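Putative efflux transporter (Bacteroides eggerthii, PDB 4L8J) probably serves as the periplasmic adaptor (membrane-fusion) subunit of an HlyD-type efflux system, linking an inner-membrane transporter to an outer-membrane channel. Local coordinates at residues Gly59-Ala64 and Asp128-Ala133; Ile46-Val51 and Glu140-Glu145; Val160-Leu165 and Phe226-Tyr231. All coordinates share one frame; numbering follows the deposited sequence.

Contact 1: Gly59-Ala64 and Asp128-Ala133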
loop_
_atom_site.group_PDB
_atom_site.type_symbol
_atom_site.label_atom_id
_atom_site.label_comp_id
_atom_site.label_asym_id
_atom_site.label_seq_id
_atom_site.Cartn_x
_atom_site.Cartn_y
_atom_site.Cartn_z
ATOM N N GLY A 59 12.282 59.603 7.175
ATOM C CA GLY A 59 12.266 61.016 6.799
ATOM C C GLY A 59 11.475 61.936 7.707
ATOM O O GLY A 59 11.628 63.163 7.628
ATOM N N GLN A 60 10.601 61.357 8.559
ATOM C CA GLN A 60 9.770 62.125 9.499
ATOM C C GLN A 60 10.638 62.845 10.535
ATOM O O GLN A 60 11.655 62.294 10.962
ATOM C CB GLN A 60 8.770 61.210 10.194
ATOM C CG GLN A 60 7.719 61.933 11.036
ATOM C CD GLN A 60 6.618 61.025 11.488
ATOM O OE1 GLN A 60 6.375 59.955 10.922
ATOM N NE2 GLN A 60 5.867 61.477 12.467
ATOM N N LEU A 61 10.231 64.068 10.939
ATOM C CA LEU A 61 10.973 64.851 11.921
ATOM C C LEU A 61 10.912 64.198 13.313
ATOM O O LEU A 61 9.852 63.815 13.772
ATOM C CB LEU A 61 10.439 66.310 11.980
ATOM C CG LEU A 61 11.176 67.303 12.892
ATOM C CD1 LEU A 61 12.597 67.559 12.415
ATOM C CD2 LEU A 61 10.437 68.613 12.959
ATOM N N ILE A 62 12.073 64.044 13.950
ATOM C CA ILE A 62 12.196 63.512 15.318
ATOM C C ILE A 62 12.420 64.665 16.269
ATOM O O ILE A 62 11.802 64.731 17.331
ATOM C CB ILE A 62 13.375 62.487 15.417
ATOM C CG1 ILE A 62 13.147 61.252 14.509
ATOM C CG2 ILE A 62 13.625 62.096 16.905
ATOM C CD1 ILE A 62 11.985 60.369 14.943
ATOM N N ALA A 63 13.347 65.567 15.894
ATOM C CA ALA A 63 13.719 66.703 16.730
ATOM C C ALA A 63 14.415 67.752 15.901
ATOM O O ALA A 63 14.952 67.434 14.848
ATOM C CB ALA A 63 14.628 66.252 17.878
ATOM N N ALA A 64 14.391 69.006 16.362
ATOM C CA ALA A 64 15.102 70.091 15.680
ATOM C C ALA A 64 15.798 70.960 16.693
ATOM O O ALA A 64 15.251 71.197 17.769
ATOM C CB ALA A 64 14.147 70.933 14.840
ATOM N N ASP A 128 21.523 69.341 9.075
ATOM C CA ASP A 128 21.589 68.541 10.305
ATOM C C ASP A 128 20.903 69.185 11.523
ATOM O O ASP A 128 20.804 68.519 12.556
ATOM C CB ASP A 128 23.042 68.150 10.623
ATOM C CG ASP A 128 23.609 67.128 9.631
ATOM O OD1 ASP A 128 22.818 66.567 8.834
ATOM O OD2 ASP A 128 24.851 66.949 9.604
ATOM N N THR A 129 20.343 70.410 11.387
ATOM C CA THR A 129 19.547 71.039 12.468
ATOM C C THR A 129 18.213 70.286 12.641
ATOM O O THR A 129 17.572 70.411 13.680
ATOM C CB THR A 129 19.305 72.531 12.216
ATOM O OG1 THR A 129 18.601 72.725 10.984
ATOM C CG2 THR A 129 20.578 73.358 12.261
ATOM N N LYS A 130 17.807 69.487 11.639
ATOM C CA LYS A 130 16.592 68.662 11.701
ATOM C C LYS A 130 16.992 67.216 11.757
ATOM O O LYS A 130 17.630 66.728 10.823
ATOM C CB LYS A 130 15.659 68.916 10.490
ATOM C CG LYS A 130 15.279 70.390 10.295
ATOM C CD LYS A 130 13.798 70.621 10.405
ATOM C CE LYS A 130 13.435 72.086 10.395
ATOM N NZ LYS A 130 13.338 72.620 9.013
ATOM N N LEU A 131 16.681 66.529 12.865
ATOM C CA LEU A 131 17.004 65.105 12.994
ATOM C C LEU A 131 15.809 64.298 12.466
ATOM O O LEU A 131 14.694 64.499 12.924
ATOM C CB LEU A 131 17.336 64.780 14.458
ATOM C CG LEU A 131 17.580 63.318 14.849
ATOM C CD1 LEU A 131 18.798 62.740 14.117
ATOM C CD2 LEU A 131 17.746 63.209 16.371
ATOM N N LEU A 132 16.022 63.462 11.454
ATOM C CA LEU A 132 14.940 62.707 10.809
ATOM C C LEU A 132 15.035 61.211 11.084
ATOM O O LEU A 132 16.121 60.720 11.401
ATOM C CB LEU A 132 14.969 62.954 9.281
ATOM C CG LEU A 132 15.085 64.421 8.802
ATOM C CD1 LEU A 132 15.208 64.479 7.300
ATOM C CD2 LEU A 132 13.896 65.285 9.255
ATOM N N ALA A 133 13.906 60.483 10.969
ATOM C CA ALA A 133 13.899 59.040 11.167
ATOM C C ALA A 133 14.631 58.365 9.992
ATOM O O ALA A 133 14.285 58.627 8.832
ATOM C CB ALA A 133 12.470 58.521 11.295
#

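Contact 2: Ile46-Val51 and Glu140-Glu145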
loop_
_atom_site.group_PDB
_atom_site.type_symbol
_atom_site.label_atom_id
_atom_site.label_comp_id
_atom_site.label_asym_id
_atom_site.label_seq_id
_atom_site.Cartn_x
_atom_site.Cartn_y
_atom_site.Cartn_z
ATOM N N ILE A 46 14.576 72.759 20.017
ATOM C CA ILE A 46 13.468 73.726 20.059
ATOM C C ILE A 46 12.168 73.033 19.624
ATOM O O ILE A 46 11.089 73.622 19.690
ATOM C CB ILE A 46 13.739 74.987 19.229
ATOM C CG1 ILE A 46 14.096 74.634 17.756
ATOM C CG2 ILE A 46 14.779 75.890 19.940
ATOM C CD1 ILE A 46 13.785 75.757 16.715
ATOM N N ASN A 47 12.294 71.795 19.120
ATOM C CA ASN A 47 11.144 71.007 18.702
ATOM C C ASN A 47 11.433 69.529 18.935
ATOM O O ASN A 47 12.477 69.032 18.532
ATOM C CB ASN A 47 10.769 71.288 17.239
ATOM C CG ASN A 47 9.398 70.784 16.845
ATOM O OD1 ASN A 47 8.636 70.295 17.658
ATOM N ND2 ASN A 47 9.046 70.886 15.583
ATOM N N LEU A 48 10.515 68.854 19.629
ATOM C CA LEU A 48 10.540 67.435 19.936
ATOM C C LEU A 48 9.101 66.936 19.659
ATOM O O LEU A 48 8.317 66.775 20.577
ATOM C CB LEU A 48 10.993 67.257 21.394
ATOM C CG LEU A 48 11.512 65.883 21.829
ATOM C CD1 LEU A 48 12.589 65.353 20.891
ATOM C CD2 LEU A 48 12.084 65.969 23.213
ATOM N N PRO A 49 8.699 66.819 18.373
ATOM C CA PRO A 49 7.280 66.585 18.070
ATOM C C PRO A 49 6.777 65.145 18.227
ATOM O O PRO A 49 5.584 64.915 18.033
ATOM C CB PRO A 49 7.192 67.023 16.607
ATOM C CG PRO A 49 8.548 66.633 16.040
ATOM C CD PRO A 49 9.477 67.056 17.131
ATOM N N VAL A 50 7.673 64.183 18.535
ATOM C CA VAL A 50 7.315 62.765 18.699
ATOM C C VAL A 50 7.220 62.371 20.191
ATOM O O VAL A 50 7.826 63.012 21.051
ATOM C CB VAL A 50 8.286 61.836 17.924
ATOM C CG1 VAL A 50 8.135 62.034 16.408
ATOM C CG2 VAL A 50 9.746 62.054 18.355
ATOM N N VAL A 51 6.441 61.323 20.481
ATOM C CA VAL A 51 6.237 60.770 21.828
ATOM C C VAL A 51 6.611 59.288 21.822
ATOM O O VAL A 51 6.662 58.664 20.750
ATOM C CB VAL A 51 4.784 60.960 22.376
ATOM C CG1 VAL A 51 4.437 62.432 22.551
ATOM C CG2 VAL A 51 3.740 60.230 21.519
ATOM N N GLU A 140 10.899 53.993 20.961
ATOM C CA GLU A 140 10.976 53.168 22.159
ATOM C C GLU A 140 11.203 54.060 23.359
ATOM O O GLU A 140 10.544 53.885 24.367
ATOM C CB GLU A 140 12.081 52.098 22.030
ATOM C CG GLU A 140 11.894 50.923 22.982
ATOM C CD GLU A 140 13.043 49.933 23.032
ATOM O OE1 GLU A 140 14.105 50.276 23.606
ATOM O OE2 GLU A 140 12.869 48.801 22.527
ATOM N N THR A 141 12.110 55.040 23.251
ATOM C CA THR A 141 12.409 55.940 24.363
ATOM C C THR A 141 12.768 57.346 23.878
ATOM O O THR A 141 13.496 57.508 22.902
ATOM C CB THR A 141 13.585 55.375 25.232
ATOM O OG1 THR A 141 13.434 53.971 25.437
ATOM C CG2 THR A 141 13.718 56.063 26.585
ATOM N N ARG A 142 12.285 58.346 24.605
ATOM C CA ARG A 142 12.602 59.751 24.439
ATOM C C ARG A 142 13.640 60.087 25.515
ATOM O O ARG A 142 13.318 60.045 26.711
ATOM C CB ARG A 142 11.331 60.585 24.580
ATOM C CG ARG A 142 11.419 61.921 23.907
ATOM C CD ARG A 142 10.028 62.401 23.630
ATOM N NE ARG A 142 9.630 63.392 24.612
ATOM C CZ ARG A 142 8.831 64.417 24.351
ATOM N NH1 ARG A 142 8.299 64.564 23.143
ATOM N NH2 ARG A 142 8.542 65.291 25.297
ATOM N N LEU A 143 14.894 60.362 25.095
ATOM C CA LEU A 143 16.037 60.561 25.998
ATOM C C LEU A 143 16.296 61.999 26.426
ATOM O O LEU A 143 17.077 62.227 27.360
ATOM C CB LEU A 143 17.306 60.008 25.329
ATOM C CG LEU A 143 17.257 58.537 24.927
ATOM C CD1 LEU A 143 18.415 58.189 24.030
ATOM C CD2 LEU A 143 17.216 57.621 26.150
ATOM N N VAL A 144 15.672 62.969 25.754
ATOM C CA VAL A 144 15.878 64.386 26.039
ATOM C C VAL A 144 14.536 65.086 26.173
ATOM O O VAL A 144 13.503 64.485 25.908
ATOM C CB VAL A 144 16.761 65.057 24.932
ATOM C CG1 VAL A 144 18.226 64.653 25.063
ATOM C CG2 VAL A 144 16.240 64.721 23.534
ATOM N N GLU A 145 14.567 66.362 26.553
ATOM C CA GLU A 145 13.409 67.240 26.703
ATOM C C GLU A 145 13.513 68.396 25.733
ATOM O O GLU A 145 14.622 68.728 25.309
ATOM C CB GLU A 145 13.329 67.789 28.147
ATOM C CG GLU A 145 12.922 66.765 29.188
ATOM C CD GLU A 145 11.471 66.862 29.610
ATOM O OE1 GLU A 145 11.060 67.942 30.096
ATOM O OE2 GLU A 145 10.746 65.849 29.467
#

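Contact 3: Val160-Leu165 and Phe226-Tyr231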
loop_
_atom_site.group_PDB
_atom_site.type_symbol
_atom_site.label_atom_id
_atom_site.label_comp_id
_atom_site.label_asym_id
_atom_site.label_seq_id
_atom_site.Cartn_x
_atom_site.Cartn_y
_atom_site.Cartn_z
ATOM N N VAL A 160 13.168 51.712 17.217
ATOM C CA VAL A 160 13.260 50.298 16.849
ATOM C C VAL A 160 12.669 50.133 15.441
ATOM O O VAL A 160 11.584 50.662 15.162
ATOM C CB VAL A 160 12.660 49.302 17.895
ATOM C CG1 VAL A 160 13.386 49.407 19.236
ATOM C CG2 VAL A 160 11.173 49.497 18.098
ATOM N N ASN A 161 13.431 49.467 14.536
ATOM C CA ASN A 161 13.038 49.211 13.160
ATOM C C ASN A 161 11.859 48.245 13.145
ATOM O O ASN A 161 11.957 47.158 13.720
ATOM C CB ASN A 161 14.230 48.641 12.357
ATOM C CG ASN A 161 14.052 48.689 10.865
ATOM O OD1 ASN A 161 13.004 48.337 10.323
ATOM N ND2 ASN A 161 15.075 49.143 10.154
ATOM N N THR A 162 10.749 48.636 12.497
ATOM C CA THR A 162 9.532 47.826 12.473
ATOM C C THR A 162 9.201 47.357 11.069
ATOM O O THR A 162 8.103 46.862 10.851
ATOM C CB THR A 162 8.334 48.600 13.101
ATOM O OG1 THR A 162 8.008 49.749 12.309
ATOM C CG2 THR A 162 8.566 48.989 14.540
ATOM N N ARG A 163 10.146 47.452 10.123
ATOM C CA ARG A 163 9.899 47.011 8.749
ATOM C C ARG A 163 9.587 45.506 8.669
ATOM O O ARG A 163 8.741 45.101 7.871
ATOM C CB ARG A 163 11.103 47.338 7.834
ATOM N N LYS A 164 10.264 44.682 9.507
ATOM C CA LYS A 164 10.123 43.237 9.458
ATOM C C LYS A 164 9.774 42.613 10.794
ATOM O O LYS A 164 10.434 42.861 11.806
ATOM C CB LYS A 164 11.440 42.604 8.954
ATOM C CG LYS A 164 11.758 42.916 7.505
ATOM C CD LYS A 164 13.139 42.393 7.120
ATOM C CE LYS A 164 13.524 42.786 5.723
ATOM N NZ LYS A 164 14.965 42.507 5.468
ATOM N N LEU A 165 8.800 41.721 10.784
ATOM C CA LEU A 165 8.524 40.993 12.009
ATOM C C LEU A 165 9.099 39.579 11.832
ATOM O O LEU A 165 8.522 38.759 11.121
ATOM C CB LEU A 165 7.047 40.980 12.395
ATOM C CG LEU A 165 6.899 40.641 13.872
ATOM C CD1 LEU A 165 6.205 41.707 14.606
ATOM C CD2 LEU A 165 6.406 39.255 14.101
ATOM N N PHE A 226 -1.861 41.820 8.634
ATOM C CA PHE A 226 -1.012 42.063 9.795
ATOM C C PHE A 226 -0.793 43.552 9.999
ATOM O O PHE A 226 0.188 44.128 9.515
ATOM C CB PHE A 226 0.336 41.312 9.719
ATOM C CG PHE A 226 1.072 41.340 11.042
ATOM C CD1 PHE A 226 0.556 40.690 12.158
ATOM C CD2 PHE A 226 2.272 42.025 11.172
ATOM C CE1 PHE A 226 1.224 40.729 13.382
ATOM C CE2 PHE A 226 2.948 42.052 12.393
ATOM C CZ PHE A 226 2.413 41.411 13.495
ATOM N N ASP A 227 -1.752 44.168 10.704
ATOM C CA ASP A 227 -1.778 45.583 11.075
ATOM C C ASP A 227 -1.218 45.682 12.490
ATOM O O ASP A 227 -1.830 45.166 13.431
ATOM C CB ASP A 227 -3.229 46.092 10.984
ATOM C CG ASP A 227 -3.433 47.594 10.994
ATOM O OD1 ASP A 227 -2.532 48.320 11.484
ATOM O OD2 ASP A 227 -4.514 48.046 10.553
ATOM N N ARG A 228 -0.028 46.281 12.634
ATOM C CA ARG A 228 0.663 46.371 13.926
ATOM C C ARG A 228 0.003 47.376 14.896
ATOM O O ARG A 228 0.308 47.350 16.093
ATOM C CB ARG A 228 2.149 46.685 13.731
ATOM C CG ARG A 228 2.886 45.541 13.040
ATOM C CD ARG A 228 4.368 45.803 12.877
ATOM N NE ARG A 228 5.092 45.561 14.122
ATOM C CZ ARG A 228 6.365 45.189 14.183
ATOM N NH1 ARG A 228 7.057 44.982 13.069
ATOM N NH2 ARG A 228 6.947 44.984 15.359
ATOM N N THR A 229 -0.934 48.208 14.396
ATOM C CA THR A 229 -1.722 49.119 15.233
ATOM C C THR A 229 -2.795 48.285 15.964
ATOM O O THR A 229 -3.186 48.648 17.072
ATOM C CB THR A 229 -2.343 50.269 14.415
ATOM O OG1 THR A 229 -3.477 49.792 13.693
ATOM C CG2 THR A 229 -1.345 50.937 13.465
ATOM N N ILE A 230 -3.260 47.168 15.335
ATOM C CA ILE A 230 -4.244 46.225 15.893
ATOM C C ILE A 230 -3.509 45.091 16.628
ATOM O O ILE A 230 -3.829 44.804 17.784
ATOM C CB ILE A 230 -5.198 45.658 14.797
ATOM C CG1 ILE A 230 -5.959 46.781 14.066
ATOM C CG2 ILE A 230 -6.165 44.601 15.368
ATOM C CD1 ILE A 230 -6.523 46.370 12.667
ATOM N N TYR A 231 -2.551 44.427 15.941
ATOM C CA TYR A 231 -1.788 43.313 16.513
ATOM C C TYR A 231 -0.431 43.808 16.997
ATOM O O TYR A 231 0.533 43.859 16.231
ATOM C CB TYR A 231 -1.655 42.159 15.499
ATOM C CG TYR A 231 -2.983 41.716 14.932
ATOM C CD1 TYR A 231 -3.823 40.874 15.652
ATOM C CD2 TYR A 231 -3.407 42.148 13.675
ATOM C CE1 TYR A 231 -5.048 40.466 15.137
ATOM C CE2 TYR A 231 -4.632 41.746 13.148
ATOM C CZ TYR A 231 -5.446 40.898 13.881
ATOM O OH TYR A 231 -6.665 40.509 13.384
HETATM O O HOH W 1 9.676 43.902 14.627
#

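Contact 1: Gly59-Ala64 and Asp128-Ala133
Leu131 and Ala63 form the hydrogen-bonded pair at the centre of this antiparallel contact, with Leu131 N donating to Ala63 O at 2.8 Å. In return, Leu131 O accepts from Ile62 N at 2.9 Å and, weakly, from Ala63 N at 3.4 Å, so a single carbonyl serves two consecutive amides. Farther along, Gly59 N reaches Ala133 O at 2.8 Å in an almost straight bond (177° at the hydrogen), and Ala133 N binds Gln60 O. Two CA-H...O contacts supplement these bonds, Leu132 CA to Gln60 O and Ala64 CA to Thr129 O.

Ile62 and Ala63 both face Leu131, a classic beta bulge: the register moves by one between the Leu61-Leu132 and Ala63-Leu131 pairs. Such a sheet belongs to the barrel-sandwich hybrid fold, and here it brings together the chain on the two sides of the helical hairpin 68-95 and 102-127.

Apolar contacts add to the backbone bonds. Leu61 CG lies anti to the backbone N (chi1 -176°), and CD1 beyond it touches Leu132 CD2 at 4.1 Å and Lys130 CD at 3.9 Å. Ile62 instead places CD1 4.1 Å from Ala133 CB, while its side chain also touches Val157 of strand 155-161.

Contact 2: Ile46-Val51 and Glu140-Glu145
The guanidinium of Arg142 has Leu48 on one face and the carbonyl of Val50 at its edge. Leu48 CD2 sits 3.7 Å above the plane, over the centre of the group, and Leu48 CG approaches NH1 on that face at 3.7 Å; the two side chains meet tip to tip. At the edge, Arg142 NH1 donates to Val50 O at 2.6 Å, with the oxygen only 14° out of the guanidinium plane and the N-H...O angle 144°. A bend at chi3 (102°) sets NE off the line of the extended CB-CG-CD chain. Arg142 NH2 bonds a glycerol, probably from the crystallisation liquor.

Leu48 CD2 also lies 3.4 Å from Val144 O and 4.4 Å from Val144 CG2. An alanine in place of Arg142 would probably leave Val50 O without this donor and open a gap beside Leu48.

The contact joins loop residues that follow strand 43-47 to the end of strand 137-142 and the turn beyond it, two elements of different sheets in the barrel-sandwich domain. Around it, Leu48 touches Ala63 and Val50 touches Ile62 of strand 61-65, while Val144 packs on Ile156 of strand 155-161.

Contact 3: Val160-Leu165 and Phe226-Tyr231
Thr162 and Arg228 bring the two backbones nearest, yet their CA atoms are still 9.1 Å apart, so side chains must span the separation. Arg228 does most of this: its chain bends at chi3 (79°), which turns NE aside before the guanidinium, and that flat group enters between two residues of the other segment. Over one face, toward the rim, Thr162 CB stands 3.8 Å above the plane; over the opposite face, also offset toward the rim, Leu165 CD1 stands at 3.4 Å. Leu165 CD1 also lies 4.0 Å from Phe226 CE2, so one methyl touches both the guanidinium face and the ring edge. Phe226 in turn packs edge-to-face with Phe198.

Lys164 O and water 1 lie at the guanidinium edge, near its plane. The water accepts from Arg228 NH2 at 3.0 Å and donates to Lys164 O at 3.1 Å, bridging the segments. Thr162 O lies out of the plane, on the side of Thr162 CB, 3.1 Å from Arg228 NH1.

Within the segments, Arg163 N donates to Asn161 OD1, an Asx turn at the end of strand 155-161, and Thr229 OG1 donates to Asp227 OD1 at 2.8 Å from above the carboxylate plane.

Segment 160-165 leads from the barrel-sandwich sheet to strand 166-171 of the six-stranded barrel, while 226-231 is a barrel loop, so the contact lies at the junction of two domains. Its chemistry is consistent with a joint in which the charge is packed between the CB of Thr162 and a methyl of Leu165 and its polar edge is met through water.

Contacts 1 and 2 belong to the barrel-sandwich domain and share a sheet, since strands 61-65 and 43-47 are neighbours in it; Ala64 O probably accepts a bond from Ile46 N there, and the centres of the two contacts lie about 11 Å apart. Both are partly buried. Contact 3 is a surface contact, its centre about 22 Å from that of contact 1 and 21 Å from that of contact 2; contacts 2 and 3 share a sheet through neighbouring strands 137-142 and 155-161, whereas contacts 1 and 3 do not touch. Chemistry follows place: bulged antiparallel backbone pairing in contact 1, an arginine gripping a loop carbonyl between sheets in contact 2, and a second arginine, with water as intermediary, where contact 3 meets the barrel.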